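PDB 2Q24: putative tetR family transcriptional regulator from Streptomyces coelicolor A3, which probably binds DNA as a transcriptional regulator, with a predicted N-terminal helix-turn-helix and an all-helical C-terminal domain of the TetR type. Local coordinates for residues A92-F97 with A157-I162; E88-W93 with A135-A140. All blocks are in the same frame, centred on the assembly; numbering follows the deposited sequence. Where two conformers were deposited one is given.

Helix 86-106 is the common member of both contacts: in interaction 1 it meets helix 152-165, in interaction 2 helix 125-142, the helix that precedes 152-165 in the chain. The two contact centres lie 12 Å apart. W93 belongs to both, lending the rim of its indole to L159 in interaction 1 and one ring face to L136 in interaction 2. Both contacts are buried and lie in the SbtR-like C-terminal domain, interaction 1 about 9 Å and interaction 2 about 15 Å, centre to centre, from the middle of the chain. Near interaction 2, A135 and D138 pack on P78 of the second subunit.

Interaction 1. Residues A92-F97 with A157-I162; sequences AWTRRF and AALAGI
L159 reaches from helix 152-165 to three side chains of helix 86-106, T94, F97 and W93: its CD1 is shared by all three, while CB faces F97 and CD2 faces T94. L159 CB lies 3.4 Å from F97 CE2, above the plane of the phenyl ring and outside its CD2-CE2 side, on the same side of the ring as CD1. Further out, L159 CD1 sits over one face of that ring, 4.0 Å above the plane and shifted toward the rim, while the two side chains cross obliquely. F97 CG is anti to the backbone N (chi1 178°), which carries the base of the ring toward helix 152-165; F97 CE2 also comes within 3.7 Å of the backbone N of A160.

T94 and W93 both meet the leucine at about a right angle. L159 CD2 lies 3.9 Å from T94 CB, and T94 CG2 touches both methyls of the fork. T94 OG1 is hydrogen-bonded to the carbonyl oxygen of R91, one turn back on its own helix. W93 comes in with the edge of its benzo ring, CZ3 being 4.1 Å from L159 CD1, close to the indole plane.

The helix axes stay 10.5 Å apart and cross at -53°, a separation that side chains fill. L179 of helix 172-185 also touches T94 and L159, and F156 meets the F97 ring edge-to-face. Two helices of the all-helical C-terminal domain of this TetR-type regulator are thus joined in its buried core by apolar contact alone, a branched leucine fitted between a phenyl face, an indole edge and a threonine methyl, holding them by shape and exclusion of water.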
ATOM      1  N   ALA B  92      17.374  -4.832  -7.742  1.00 22.86           N
ATOM      2  CA  ALA B  92      16.328  -4.829  -8.798  1.00 22.02           C
ATOM      3  C   ALA B  92      15.190  -3.927  -8.398  1.00 22.27           C
ATOM      4  O   ALA B  92      14.672  -3.127  -9.202  1.00 22.20           O
ATOM      5  CB  ALA B  92      15.836  -6.241  -9.100  1.00 21.76           C
ATOM      6  N   TRP B  93      14.793  -4.006  -7.134  1.00 21.71           N
ATOM      7  CA  TRP B  93      13.683  -3.171  -6.673  1.00 21.90           C
ATOM      8  C   TRP B  93      14.000  -1.675  -6.682  1.00 21.84           C
ATOM      9  O   TRP B  93      13.152  -0.852  -6.985  1.00 22.69           O
ATOM     10  CB  TRP B  93      13.271  -3.622  -5.259  1.00 22.47           C
ATOM     11  CG  TRP B  93      12.009  -2.923  -4.741  1.00 22.47           C
ATOM     12  CD1 TRP B  93      10.700  -3.349  -4.870  1.00 23.88           C
ATOM     13  CD2 TRP B  93      11.976  -1.700  -4.024  1.00 22.56           C
ATOM     14  NE1 TRP B  93       9.848  -2.438  -4.254  1.00 23.55           N
ATOM     15  CE2 TRP B  93      10.605  -1.409  -3.736  1.00 23.45           C
ATOM     16  CE3 TRP B  93      12.976  -0.795  -3.605  1.00 22.26           C
ATOM     17  CZ2 TRP B  93      10.224  -0.283  -3.000  1.00 24.09           C
ATOM     18  CZ3 TRP B  93      12.585   0.360  -2.861  1.00 25.27           C
ATOM     19  CH2 TRP B  93      11.218   0.610  -2.599  1.00 23.49           C
ATOM     20  N   THR B  94      15.207  -1.290  -6.334  1.00 22.11           N
ATOM     21  CA  THR B  94      15.567   0.105  -6.379  1.00 23.83           C
ATOM     22  C   THR B  94      15.439   0.711  -7.790  1.00 23.50           C
ATOM     23  O   THR B  94      15.116   1.833  -7.929  1.00 22.36           O
ATOM     24  CB  THR B  94      16.966   0.390  -5.788  1.00 23.05           C
ATOM     25  OG1 THR B  94      17.972  -0.172  -6.595  1.00 26.22           O
ATOM     26  CG2 THR B  94      17.066  -0.055  -4.377  1.00 23.82           C
ATOM     27  N   ARG B  95      15.709  -0.071  -8.821  1.00 22.60           N
ATOM     28  CA  ARG B  95      15.438   0.386 -10.195  1.00 25.44           C
ATOM     29  C   ARG B  95      13.930   0.618 -10.395  1.00 24.24           C
ATOM     30  O   ARG B  95      13.522   1.617 -11.002  1.00 24.39           O
ATOM     31  CB  ARG B  95      16.045  -0.584 -11.245  1.00 24.02           C
ATOM     32  CG  ARG B  95      17.553  -0.567 -11.296  1.00 33.24           C
ATOM     33  CD  ARG B  95      18.201  -1.381 -12.503  1.00 36.21           C
ATOM     34  NE  ARG B  95      17.490  -1.101 -13.735  1.00 41.58           N
ATOM     35  CZ  ARG B  95      17.832  -0.169 -14.630  1.00 42.88           C
ATOM     36  NH1 ARG B  95      18.928   0.571 -14.464  1.00 45.39           N
ATOM     37  NH2 ARG B  95      17.070  -0.001 -15.710  1.00 44.68           N
ATOM     38  N   ARG B  96      13.102  -0.279  -9.860  1.00 24.01           N
ATOM     39  CA  ARG B  96      11.632  -0.105  -9.939  1.00 24.02           C
ATOM     40  C   ARG B  96      11.195   1.119  -9.149  1.00 22.37           C
ATOM     41  O   ARG B  96      10.277   1.840  -9.556  1.00 22.84           O
ATOM     42  CB  ARG B  96      10.877  -1.369  -9.440  1.00 25.12           C
ATOM     43  CG  ARG B  96      11.163  -2.637 -10.294  1.00 27.47           C
ATOM     44  CD  ARG B  96      10.841  -2.399 -11.767  1.00 33.00           C
ATOM     45  NE  ARG B  96       9.421  -2.399 -11.993  1.00 37.33           N
ATOM     46  CZ  ARG B  96       8.765  -1.602 -12.845  1.00 41.59           C
ATOM     47  NH1 ARG B  96       9.383  -0.662 -13.571  1.00 39.98           N
ATOM     48  NH2 ARG B  96       7.453  -1.761 -12.956  1.00 41.12           N
ATOM     49  N   PHE B  97      11.845   1.360  -8.022  1.00 21.62           N
ATOM     50  CA  PHE B  97      11.572   2.594  -7.280  1.00 24.03           C
ATOM     51  C   PHE B  97      11.877   3.812  -8.158  1.00 23.70           C
ATOM     52  O   PHE B  97      11.057   4.757  -8.207  1.00 22.31           O
ATOM     53  CB  PHE B  97      12.415   2.695  -5.998  1.00 22.67           C
ATOM     54  CG  PHE B  97      12.165   3.989  -5.246  1.00 23.83           C
ATOM     55  CD1 PHE B  97      11.170   4.057  -4.284  1.00 26.97           C
ATOM     56  CD2 PHE B  97      12.880   5.136  -5.564  1.00 22.92           C
ATOM     57  CE1 PHE B  97      10.936   5.268  -3.614  1.00 30.47           C
ATOM     58  CE2 PHE B  97      12.621   6.340  -4.933  1.00 24.92           C
ATOM     59  CZ  PHE B  97      11.682   6.407  -3.959  1.00 26.40           C
ATOM     60  N   ALA B 157      15.115   8.363   1.108  1.00 23.84           N
ATOM     61  CA  ALA B 157      15.516   9.728   0.724  1.00 23.09           C
ATOM     62  C   ALA B 157      16.664   9.683  -0.307  1.00 21.73           C
ATOM     63  O   ALA B 157      16.752  10.502  -1.181  1.00 22.46           O
ATOM     64  CB  ALA B 157      15.970  10.470   1.954  1.00 24.26           C
ATOM     65  N   ALA B 158      17.548   8.713  -0.153  1.00 23.20           N
ATOM     66  CA  ALA B 158      18.669   8.545  -1.137  1.00 21.98           C
ATOM     67  C   ALA B 158      18.123   8.243  -2.505  1.00 22.82           C
ATOM     68  O   ALA B 158      18.467   8.875  -3.502  1.00 21.58           O
ATOM     69  CB  ALA B 158      19.637   7.393  -0.621  1.00 22.22           C
ATOM     70  N   LEU B 159      17.213   7.278  -2.582  1.00 22.18           N
ATOM     71  CA  LEU B 159      16.629   6.957  -3.892  1.00 22.87           C
ATOM     72  C   LEU B 159      15.791   8.115  -4.500  1.00 23.07           C
ATOM     73  O   LEU B 159      15.816   8.351  -5.707  1.00 24.02           O
ATOM     74  CB  LEU B 159      15.764   5.684  -3.729  1.00 23.21           C
ATOM     75  CG  LEU B 159      16.503   4.422  -3.268  1.00 22.82           C
ATOM     76  CD1 LEU B 159      15.429   3.274  -2.906  1.00 23.68           C
ATOM     77  CD2 LEU B 159      17.464   3.951  -4.317  1.00 27.07           C
ATOM     78  N   ALA B 160      15.023   8.783  -3.658  1.00 23.65           N
ATOM     79  CA  ALA B 160      14.247   9.963  -4.051  1.00 22.54           C
ATOM     80  C   ALA B 160      15.167  11.001  -4.668  1.00 23.85           C
ATOM     81  O   ALA B 160      14.792  11.629  -5.640  1.00 24.14           O
ATOM     82  CB  ALA B 160      13.525  10.562  -2.891  1.00 23.71           C
ATOM     83  N   GLY B 161      16.353  11.168  -4.078  1.00 22.84           N
ATOM     84  CA  GLY B 161      17.285  12.162  -4.569  1.00 21.16           C
ATOM     85  C   GLY B 161      17.794  11.841  -5.967  1.00 21.76           C
ATOM     86  O   GLY B 161      17.953  12.730  -6.813  1.00 20.64           O
ATOM     87  N   ILE B 162      18.058  10.557  -6.200  1.00 20.28           N
ATOM     88  CA  ILE B 162      18.514  10.092  -7.524  1.00 20.93           C
ATOM     89  C   ILE B 162      17.426  10.389  -8.548  1.00 20.05           C
ATOM     90  O   ILE B 162      17.709  10.853  -9.637  1.00 22.37           O
ATOM     91  CB  ILE B 162      18.819   8.573  -7.504  1.00 19.86           C
ATOM     92  CG1 ILE B 162      20.027   8.371  -6.551  1.00 21.85           C
ATOM     93  CG2 ILE B 162      19.166   8.032  -8.938  1.00 22.72           C
ATOM     94  CD1 ILE B 162      20.407   6.926  -6.331  1.00 24.70           C
TER

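Interaction 2. Residues E88-W93 with A135-A140; sequences EALRAW and ALMDAA
L136 of helix 125-142 packs among A89, L90 and W93 of helix 86-106, where its CB and both methyls each find a partner. L136 CB comes first, 3.9 Å from L90 CD1. The next carbon, CG, is the branch point; it lies anti to the carbonyl carbon (chi1 -73°), beside the backbone N, and from it the two methyls part. L136 CD1 goes to W93: it stands 3.3 Å above one face of the indole, offset toward the rim, with W93 CG at 3.4 Å and W93 CD2 almost as near. This is a close methyl-on-aromatic contact. The same methyl also reaches CB of W93 and CD1 of L90. L136 CD2 takes the other direction, toward the start of segment 88-93, where it rests 3.9 Å from A89 CB and 3.8 Å from the backbone nitrogen of L90.

L90 continues the contact one residue along: its CD1 meets CG of the selenomethionine M137 at 4.2 Å. The two segments run nearly antiparallel, at 155°. Their axes are 9.2 Å apart. The CA atoms of L90 and L136 come within 5.5 Å of each other.

Neighbouring parts of the C-terminal domain extend the same core. L133 touches both L90 and W93, and L183 of helix 172-185 packs on L90. A135 and D138 pack on P78 of the second subunit, which places this antiparallel helix pair close to the dimer contact. The indole's one polar atom, NE1, donates a hydrogen bond to the carbonyl oxygen of L73. With that nitrogen satisfied elsewhere, the contact itself rests on dispersion and the hydrophobic effect, the methyl pressed on the electron-rich indole face being its tightest point.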
ATOM      1  N   GLU B  88      20.587  -8.564  -4.235  1.00 23.75           N
ATOM      2  CA  GLU B  88      20.184  -8.423  -5.641  1.00 23.85           C
ATOM      3  C   GLU B  88      18.699  -8.171  -5.775  1.00 22.93           C
ATOM      4  O   GLU B  88      18.294  -7.400  -6.662  1.00 21.64           O
ATOM      5  CB  GLU B  88      20.587  -9.671  -6.405  1.00 25.58           C
ATOM      6  CG  GLU B  88      22.085  -9.750  -6.596  1.00 28.73           C
ATOM      7  CD  GLU B  88      22.524 -10.932  -7.450  1.00 32.56           C
ATOM      8  OE1 GLU B  88      21.758 -11.428  -8.325  1.00 29.53           O
ATOM      9  OE2 GLU B  88      23.676 -11.392  -7.248  1.00 35.39           O
ATOM     10  N   ALA B  89      17.873  -8.797  -4.929  1.00 22.13           N
ATOM     11  CA  ALA B  89      16.451  -8.337  -4.852  1.00 21.66           C
ATOM     12  C   ALA B  89      16.336  -6.820  -4.576  1.00 21.21           C
ATOM     13  O   ALA B  89      15.612  -6.082  -5.285  1.00 20.94           O
ATOM     14  CB  ALA B  89      15.595  -9.177  -3.829  1.00 22.03           C
ATOM     15  N   LEU B  90      17.004  -6.345  -3.511  1.00 20.66           N
ATOM     16  CA  LEU B  90      17.076  -4.915  -3.218  1.00 22.44           C
ATOM     17  C   LEU B  90      17.502  -4.086  -4.450  1.00 21.23           C
ATOM     18  O   LEU B  90      16.790  -3.164  -4.839  1.00 21.93           O
ATOM     19  CB  LEU B  90      18.006  -4.697  -1.988  1.00 20.85           C
ATOM     20  CG  LEU B  90      18.291  -3.238  -1.643  1.00 23.34           C
ATOM     21  CD1 LEU B  90      16.928  -2.521  -1.227  1.00 23.99           C
ATOM     22  CD2 LEU B  90      19.320  -3.332  -0.476  1.00 24.07           C
ATOM     23  N   ARG B  91      18.588  -4.475  -5.121  1.00 23.38           N
ATOM     24  CA  ARG B  91      19.064  -3.765  -6.306  0.50 23.57           C
ATOM     25  C   ARG B  91      17.993  -3.683  -7.406  1.00 24.09           C
ATOM     26  O   ARG B  91      17.747  -2.623  -7.954  1.00 23.47           O
ATOM     27  CB  ARG B  91      20.353  -4.444  -6.840  0.50 24.31           C
ATOM     28  CG  ARG B  91      20.847  -3.966  -8.225  0.50 25.66           C
ATOM     29  CD  ARG B  91      22.234  -4.526  -8.584  0.50 26.66           C
ATOM     30  NE  ARG B  91      23.192  -4.491  -7.456  0.50 28.02           N
ATOM     31  CZ  ARG B  91      24.102  -3.532  -7.204  0.50 25.85           C
ATOM     32  NH1 ARG B  91      24.258  -2.478  -7.991  0.50 24.02           N
ATOM     33  NH2 ARG B  91      24.869  -3.645  -6.147  0.50 26.66           N
ATOM     34  N   ALA B  92      17.374  -4.832  -7.742  1.00 22.86           N
ATOM     35  CA  ALA B  92      16.328  -4.829  -8.798  1.00 22.02           C
ATOM     36  C   ALA B  92      15.190  -3.927  -8.398  1.00 22.27           C
ATOM     37  O   ALA B  92      14.672  -3.127  -9.202  1.00 22.20           O
ATOM     38  CB  ALA B  92      15.836  -6.241  -9.100  1.00 21.76           C
ATOM     39  N   TRP B  93      14.793  -4.006  -7.134  1.00 21.71           N
ATOM     40  CA  TRP B  93      13.683  -3.171  -6.673  1.00 21.90           C
ATOM     41  C   TRP B  93      14.000  -1.675  -6.682  1.00 21.84           C
ATOM     42  O   TRP B  93      13.152  -0.852  -6.985  1.00 22.69           O
ATOM     43  CB  TRP B  93      13.271  -3.622  -5.259  1.00 22.47           C
ATOM     44  CG  TRP B  93      12.009  -2.923  -4.741  1.00 22.47           C
ATOM     45  CD1 TRP B  93      10.700  -3.349  -4.870  1.00 23.88           C
ATOM     46  CD2 TRP B  93      11.976  -1.700  -4.024  1.00 22.56           C
ATOM     47  NE1 TRP B  93       9.848  -2.438  -4.254  1.00 23.55           N
ATOM     48  CE2 TRP B  93      10.605  -1.409  -3.736  1.00 23.45           C
ATOM     49  CE3 TRP B  93      12.976  -0.795  -3.605  1.00 22.26           C
ATOM     50  CZ2 TRP B  93      10.224  -0.283  -3.000  1.00 24.09           C
ATOM     51  CZ3 TRP B  93      12.585   0.360  -2.861  1.00 25.27           C
ATOM     52  CH2 TRP B  93      11.218   0.610  -2.599  1.00 23.49           C
ATOM     53  N   ALA B 135      11.532  -4.452   4.314  1.00 22.16           N
ATOM     54  CA  ALA B 135      11.499  -5.893   4.080  1.00 22.21           C
ATOM     55  C   ALA B 135      12.756  -6.389   3.312  1.00 22.46           C
ATOM     56  O   ALA B 135      13.427  -7.362   3.743  1.00 23.25           O
ATOM     57  CB  ALA B 135      10.183  -6.334   3.399  1.00 22.93           C
ATOM     58  N   LEU B 136      13.110  -5.641   2.275  1.00 22.19           N
ATOM     59  CA  LEU B 136      14.310  -5.936   1.448  1.00 22.08           C
ATOM     60  C   LEU B 136      15.573  -5.795   2.284  1.00 22.52           C
ATOM     61  O   LEU B 136      16.444  -6.693   2.276  1.00 23.20           O
ATOM     62  CB  LEU B 136      14.321  -5.017   0.244  1.00 20.45           C
ATOM     63  CG  LEU B 136      13.274  -5.348  -0.874  1.00 20.82           C
ATOM     64  CD1 LEU B 136      13.180  -4.018  -1.703  1.00 24.02           C
ATOM     65  CD2 LEU B 136      13.632  -6.578  -1.702  1.00 23.39           C
HETATM   66  N   MSE B 137      15.694  -4.679   3.004  1.00 23.56           N
HETATM   67  CA  MSE B 137      16.918  -4.433   3.789  1.00 24.76           C
HETATM   68  C   MSE B 137      17.046  -5.386   4.985  1.00 25.02           C
HETATM   69  O   MSE B 137      18.136  -5.859   5.250  1.00 23.50           O
HETATM   70  CB  MSE B 137      16.997  -2.965   4.198  1.00 26.18           C
HETATM   71  CG  MSE B 137      16.930  -2.083   2.950  1.00 30.66           C
HETATM   72 SE   MSE B 137      17.155  -0.223   3.507  1.00 44.67          SE
HETATM   73  CE  MSE B 137      18.920  -0.277   4.283  1.00 31.17           C
ATOM     74  N   ASP B 138      15.929  -5.713   5.637  1.00 23.04           N
ATOM     75  CA  ASP B 138      15.954  -6.697   6.701  1.00 24.14           C
ATOM     76  C   ASP B 138      16.476  -8.037   6.149  1.00 23.98           C
ATOM     77  O   ASP B 138      17.323  -8.686   6.794  1.00 22.77           O
ATOM     78  CB  ASP B 138      14.553  -6.906   7.289  1.00 25.30           C
ATOM     79  CG  ASP B 138      14.149  -5.798   8.234  1.00 27.44           C
ATOM     80  OD1 ASP B 138      14.964  -4.867   8.493  1.00 29.26           O
ATOM     81  OD2 ASP B 138      12.992  -5.869   8.728  1.00 30.98           O
ATOM     82  N   ALA B 139      15.981  -8.462   4.990  1.00 22.98           N
ATOM     83  CA  ALA B 139      16.426  -9.794   4.463  1.00 23.75           C
ATOM     84  C   ALA B 139      17.908  -9.748   4.082  1.00 23.88           C
ATOM     85  O   ALA B 139      18.665 -10.697   4.334  1.00 24.11           O
ATOM     86  CB  ALA B 139      15.595 -10.218   3.255  1.00 23.55           C
ATOM     87  N   ALA B 140      18.331  -8.670   3.431  1.00 23.19           N
ATOM     88  CA  ALA B 140      19.737  -8.595   2.965  1.00 24.65           C
ATOM     89  C   ALA B 140      20.692  -8.488   4.172  1.00 25.39           C
ATOM     90  O   ALA B 140      21.788  -9.059   4.142  1.00 25.29           O
ATOM     91  CB  ALA B 140      19.921  -7.415   1.950  1.00 25.07           C
TER